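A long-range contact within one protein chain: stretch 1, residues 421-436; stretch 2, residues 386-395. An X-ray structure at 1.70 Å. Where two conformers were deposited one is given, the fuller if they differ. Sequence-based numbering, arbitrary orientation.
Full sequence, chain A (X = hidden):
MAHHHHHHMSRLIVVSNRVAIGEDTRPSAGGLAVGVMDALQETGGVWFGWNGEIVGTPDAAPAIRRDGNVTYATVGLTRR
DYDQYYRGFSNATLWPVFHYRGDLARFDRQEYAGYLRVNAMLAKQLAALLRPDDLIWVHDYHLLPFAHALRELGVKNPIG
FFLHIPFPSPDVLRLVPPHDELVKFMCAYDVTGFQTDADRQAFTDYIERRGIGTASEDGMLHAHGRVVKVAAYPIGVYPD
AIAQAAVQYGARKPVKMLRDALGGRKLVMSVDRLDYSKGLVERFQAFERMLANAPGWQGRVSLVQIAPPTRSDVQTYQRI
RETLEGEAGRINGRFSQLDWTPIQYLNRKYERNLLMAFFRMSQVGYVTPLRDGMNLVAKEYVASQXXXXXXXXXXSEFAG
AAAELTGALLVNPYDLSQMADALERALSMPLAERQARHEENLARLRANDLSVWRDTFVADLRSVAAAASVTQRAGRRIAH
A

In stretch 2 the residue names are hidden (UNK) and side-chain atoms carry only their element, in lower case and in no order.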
# COMPACT_ATOMS: atom_id res chain seq x y z
N ASP A 421 -23.14 -10.29 -3.87
CA ASP A 421 -23.46 -11.41 -4.75
C ASP A 421 -22.96 -12.72 -4.15
O ASP A 421 -23.62 -13.76 -4.29
CB ASP A 421 -22.84 -11.21 -6.13
CG ASP A 421 -23.47 -10.06 -6.92
OD1 ASP A 421 -24.57 -9.58 -6.56
OD2 ASP A 421 -22.84 -9.64 -7.91
N ALA A 422 -21.79 -12.70 -3.51
CA ALA A 422 -21.25 -13.92 -2.92
C ALA A 422 -22.09 -14.39 -1.73
O ALA A 422 -22.31 -15.59 -1.56
CB ALA A 422 -19.80 -13.70 -2.48
N LEU A 423 -22.57 -13.45 -0.92
CA LEU A 423 -23.49 -13.81 0.15
C LEU A 423 -24.75 -14.47 -0.40
O LEU A 423 -25.21 -15.50 0.12
CB LEU A 423 -23.86 -12.58 0.97
CG LEU A 423 -22.76 -11.98 1.87
CD1 LEU A 423 -23.23 -10.64 2.39
CD2 LEU A 423 -22.40 -12.91 3.03
N GLU A 424 -25.35 -13.87 -1.44
CA GLU A 424 -26.56 -14.45 -2.02
C GLU A 424 -26.28 -15.84 -2.58
O GLU A 424 -27.06 -16.77 -2.38
CB GLU A 424 -27.12 -13.53 -3.10
CG GLU A 424 -28.44 -14.03 -3.68
CD GLU A 424 -28.98 -13.12 -4.77
OE1 GLU A 424 -28.36 -12.07 -5.04
OE2 GLU A 424 -30.03 -13.46 -5.36
N ARG A 425 -25.15 -15.99 -3.28
CA ARG A 425 -24.79 -17.29 -3.83
C ARG A 425 -24.56 -18.31 -2.72
O ARG A 425 -25.01 -19.46 -2.81
CB ARG A 425 -23.54 -17.16 -4.69
CG ARG A 425 -23.10 -18.48 -5.27
CD ARG A 425 -22.03 -18.33 -6.32
NE ARG A 425 -21.57 -19.65 -6.75
CZ ARG A 425 -20.47 -19.86 -7.45
NH1 ARG A 425 -19.70 -18.83 -7.83
NH2 ARG A 425 -20.15 -21.11 -7.78
N ALA A 426 -23.86 -17.90 -1.67
CA ALA A 426 -23.60 -18.79 -0.54
C ALA A 426 -24.91 -19.27 0.10
O ALA A 426 -25.04 -20.45 0.44
CB ALA A 426 -22.74 -18.07 0.49
N LEU A 427 -25.86 -18.36 0.29
CA LEU A 427 -27.09 -18.72 1.00
C LEU A 427 -27.94 -19.70 0.20
O LEU A 427 -28.69 -20.48 0.79
CB LEU A 427 -27.90 -17.46 1.32
CG LEU A 427 -27.37 -16.56 2.44
CD1 LEU A 427 -27.98 -15.17 2.37
CD2 LEU A 427 -27.59 -17.22 3.83
N SER A 428 -27.86 -19.68 -1.13
CA SER A 428 -28.68 -20.55 -1.97
C SER A 428 -27.89 -21.71 -2.56
O SER A 428 -28.45 -22.46 -3.37
CB SER A 428 -29.33 -19.73 -3.08
OG SER A 428 -30.40 -18.95 -2.57
N MET A 429 -26.63 -21.89 -2.18
CA MET A 429 -25.78 -22.86 -2.86
C MET A 429 -26.31 -24.28 -2.67
O MET A 429 -26.60 -24.69 -1.53
CB MET A 429 -24.34 -22.77 -2.35
CG MET A 429 -23.38 -23.58 -3.22
SD MET A 429 -21.68 -23.44 -2.67
CE MET A 429 -21.28 -21.75 -3.17
N PRO A 430 -26.47 -25.06 -3.75
CA PRO A 430 -26.93 -26.44 -3.61
C PRO A 430 -25.97 -27.26 -2.75
O PRO A 430 -24.76 -27.03 -2.75
CB PRO A 430 -26.94 -26.97 -5.05
CG PRO A 430 -27.13 -25.73 -5.89
CD PRO A 430 -26.35 -24.65 -5.17
N LEU A 431 -26.55 -28.24 -2.06
CA LEU A 431 -25.79 -29.10 -1.14
C LEU A 431 -24.57 -29.73 -1.81
O LEU A 431 -23.49 -29.78 -1.22
CB LEU A 431 -26.71 -30.20 -0.61
CG LEU A 431 -26.02 -31.24 0.26
CD1 LEU A 431 -25.48 -30.58 1.56
CD2 LEU A 431 -26.96 -32.40 0.57
N ALA A 432 -24.74 -30.24 -3.04
CA ALA A 432 -23.63 -30.94 -3.68
C ALA A 432 -22.42 -30.04 -3.84
O ALA A 432 -21.29 -30.45 -3.57
CB ALA A 432 -24.08 -31.52 -5.02
N GLU A 433 -22.64 -28.79 -4.27
CA GLU A 433 -21.52 -27.85 -4.39
C GLU A 433 -20.99 -27.45 -3.01
O GLU A 433 -19.76 -27.34 -2.81
CB GLU A 433 -21.96 -26.62 -5.20
CG GLU A 433 -20.78 -25.66 -5.45
CD GLU A 433 -21.19 -24.37 -6.17
OE1 GLU A 433 -20.34 -23.44 -6.21
OE2 GLU A 433 -22.33 -24.28 -6.67
N ARG A 434 -21.88 -27.25 -2.04
CA ARG A 434 -21.40 -26.90 -0.70
C ARG A 434 -20.49 -28.00 -0.17
O ARG A 434 -19.45 -27.71 0.45
CB ARG A 434 -22.57 -26.68 0.26
CG ARG A 434 -23.36 -25.42 -0.06
CD ARG A 434 -24.35 -25.08 1.04
NE ARG A 434 -25.57 -25.90 1.00
CZ ARG A 434 -25.91 -26.79 1.92
NH1 ARG A 434 -25.13 -27.03 2.97
NH2 ARG A 434 -27.06 -27.45 1.79
N GLN A 435 -20.84 -29.26 -0.43
CA GLN A 435 -20.02 -30.36 0.06
C GLN A 435 -18.71 -30.46 -0.70
O GLN A 435 -17.67 -30.75 -0.10
CB GLN A 435 -20.80 -31.68 -0.05
CG GLN A 435 -21.91 -31.80 0.98
CD GLN A 435 -22.72 -33.07 0.83
OE1 GLN A 435 -23.09 -33.46 -0.28
NE2 GLN A 435 -23.00 -33.70 1.95
N ALA A 436 -18.73 -30.23 -2.02
CA ALA A 436 -17.49 -30.27 -2.78
C ALA A 436 -16.53 -29.22 -2.27
O ALA A 436 -15.35 -29.51 -2.02
CB ALA A 436 -17.78 -30.07 -4.27
N UNK A 386 -20.79 -29.42 9.78
CA UNK A 386 -21.25 -30.79 9.62
C UNK A 386 -21.09 -31.14 8.14
O UNK A 386 -21.69 -30.47 7.30
o UNK A 386 -22.75 -33.19 9.27
c UNK A 386 -22.72 -30.91 10.06
o UNK A 386 -24.07 -32.68 10.95
c UNK A 386 -23.21 -32.36 10.09
N UNK A 387 -20.28 -32.14 7.79
CA UNK A 387 -20.10 -32.45 6.36
C UNK A 387 -21.37 -32.91 5.67
O UNK A 387 -21.41 -32.89 4.44
c UNK A 387 -19.11 -34.17 7.71
c UNK A 387 -19.03 -33.55 6.35
c UNK A 387 -19.51 -33.05 8.65
N UNK A 388 -22.40 -33.33 6.42
CA UNK A 388 -23.65 -33.73 5.80
C UNK A 388 -24.47 -32.53 5.32
O UNK A 388 -25.35 -32.70 4.47
c UNK A 388 -24.49 -34.55 6.78
N UNK A 389 -24.18 -31.34 5.82
CA UNK A 389 -24.89 -30.11 5.47
C UNK A 389 -23.99 -28.93 5.79
O UNK A 389 -24.26 -28.18 6.74
o UNK A 389 -28.01 -28.46 6.57
c UNK A 389 -26.22 -30.03 6.23
o UNK A 389 -26.81 -28.22 4.75
c UNK A 389 -27.07 -28.82 5.81
N UNK A 390 -22.90 -28.74 5.06
CA UNK A 390 -21.88 -27.79 5.51
C UNK A 390 -22.11 -26.37 5.01
O UNK A 390 -22.61 -26.14 3.91
c UNK A 390 -20.59 -28.38 4.91
c UNK A 390 -22.46 -29.52 3.88
c UNK A 390 -21.05 -29.01 3.63
N UNK A 391 -21.73 -25.41 5.85
CA UNK A 391 -21.83 -24.00 5.48
C UNK A 391 -20.81 -23.61 4.42
O UNK A 391 -19.88 -24.35 4.10
N UNK A 392 -21.01 -22.40 3.87
CA UNK A 392 -20.17 -21.85 2.81
C UNK A 392 -19.33 -20.73 3.39
O UNK A 392 -19.86 -19.86 4.09
c UNK A 392 -21.02 -21.31 1.65
c UNK A 392 -21.86 -22.43 1.04
c UNK A 392 -20.11 -20.65 0.59
N UNK A 393 -18.03 -20.75 3.10
CA UNK A 393 -17.13 -19.70 3.55
C UNK A 393 -17.00 -18.65 2.46
O UNK A 393 -16.61 -18.97 1.33
c UNK A 393 -15.76 -20.27 3.89
c UNK A 393 -14.98 -18.54 5.53
c UNK A 393 -14.66 -19.25 4.24
c UNK A 393 -13.33 -19.98 4.34
N UNK A 394 -17.31 -17.40 2.80
CA UNK A 394 -17.05 -16.24 1.94
C UNK A 394 -15.81 -15.57 2.51
O UNK A 394 -15.81 -15.14 3.67
c UNK A 394 -19.47 -15.97 1.32
c UNK A 394 -17.90 -14.04 1.10
c UNK A 394 -18.24 -15.28 1.92
N UNK A 395 -14.75 -15.49 1.70
CA UNK A 395 -13.41 -15.20 2.23
C UNK A 395 -12.74 -14.11 1.40
O UNK A 395 -12.74 -14.18 0.17
c UNK A 395 -11.10 -15.90 4.18
c UNK A 395 -12.54 -16.46 2.21
c UNK A 395 -10.36 -17.66 2.60
c UNK A 395 -11.10 -16.33 2.74
O HOH W 1 -19.04 -25.03 1.43

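Position 386 carries two side-chain carbons, the second bearing two oxygens: a short carboxylate, with nothing of stretch 1 in reach. One carboxylate oxygen accepts the backbone N of 388. This is Asp 386, which steadies the first corner of a type I turn.

At 387 three carbons close a ring onto the backbone N, so the residue is Pro 387. Its phi of -64° fits the second place of the turn, and Pro 387 O accepts Gln 435 NE2 at 3.1 Å.

Position 388 has one side-chain carbon, pointing away from stretch 1: Ala 388. Asp 386 OD1 accepts Ala 388 N at 2.9 Å. The methyl leaves contact to the backbone, Leu 431 CD1 lying 3.6 Å from Ala 388 O.

Position 389 again shows two carbons and two oxygens. Its CA-to-CB bond points away, yet one oxygen comes back to the guanidinium of Arg 434. This is Asp 389: OD1 lies 2.7 Å from Arg 434 NH1 in a salt bridge, with a weak hydrogen bond from Arg 434 NH2 to OD1 at 3.1 Å. Asp 389 N closes the turn on Asp 386 O at 3.0 Å.

At 390 another three-carbon ring returns to N, lying against Gln 435 and Leu 431: Pro 390. Its CD packs 3.7 Å from Gln 435 CG and 4.0 Å from Leu 431 CD1, while Pro 390 O accepts Arg 434 NH1 at 2.8 Å. The ring supplies an apolar surface.

Position 391 has no side-chain atoms: Gly 391. A CB would point away and meet nothing of stretch 1, so this contact does not itself demand glycine. A water donates to Gly 391 O and Arg 434 O.

At 392 one carbon carries two more, against Ala 426, Met 429 and Arg 434: Val 392. The short fork packs CG1 3.7 Å from Ala 426 CB, and CG2 3.5 Å from Arg 434 CG and 3.8 Å from Met 429 SD.

Four carbons forked at the second mark 393 as Leu 393, directed away; a buried apolar side chain suits a position off this contact.

The three-carbon fork recurs at 394, against Ala 422 and Ala 426: Val 394. Its CG1 is 4.1 Å from Ala 422 CB, its CG2 4.0 Å from Ala 426 CB.

Position 395, four carbons forked at the second, is Leu 395, likewise buried and out of reach.

Alternating valines of the strand thus pack on alanines one helical turn apart, the nearly antiparallel axes approaching to 8.7 Å. Beyond them, Arg 434 and Gln 435 fasten the turn; Arg 434 NE also holds Met 429 O at 3.0 Å.

Stretch 2 386-395: DPADPGVLVL
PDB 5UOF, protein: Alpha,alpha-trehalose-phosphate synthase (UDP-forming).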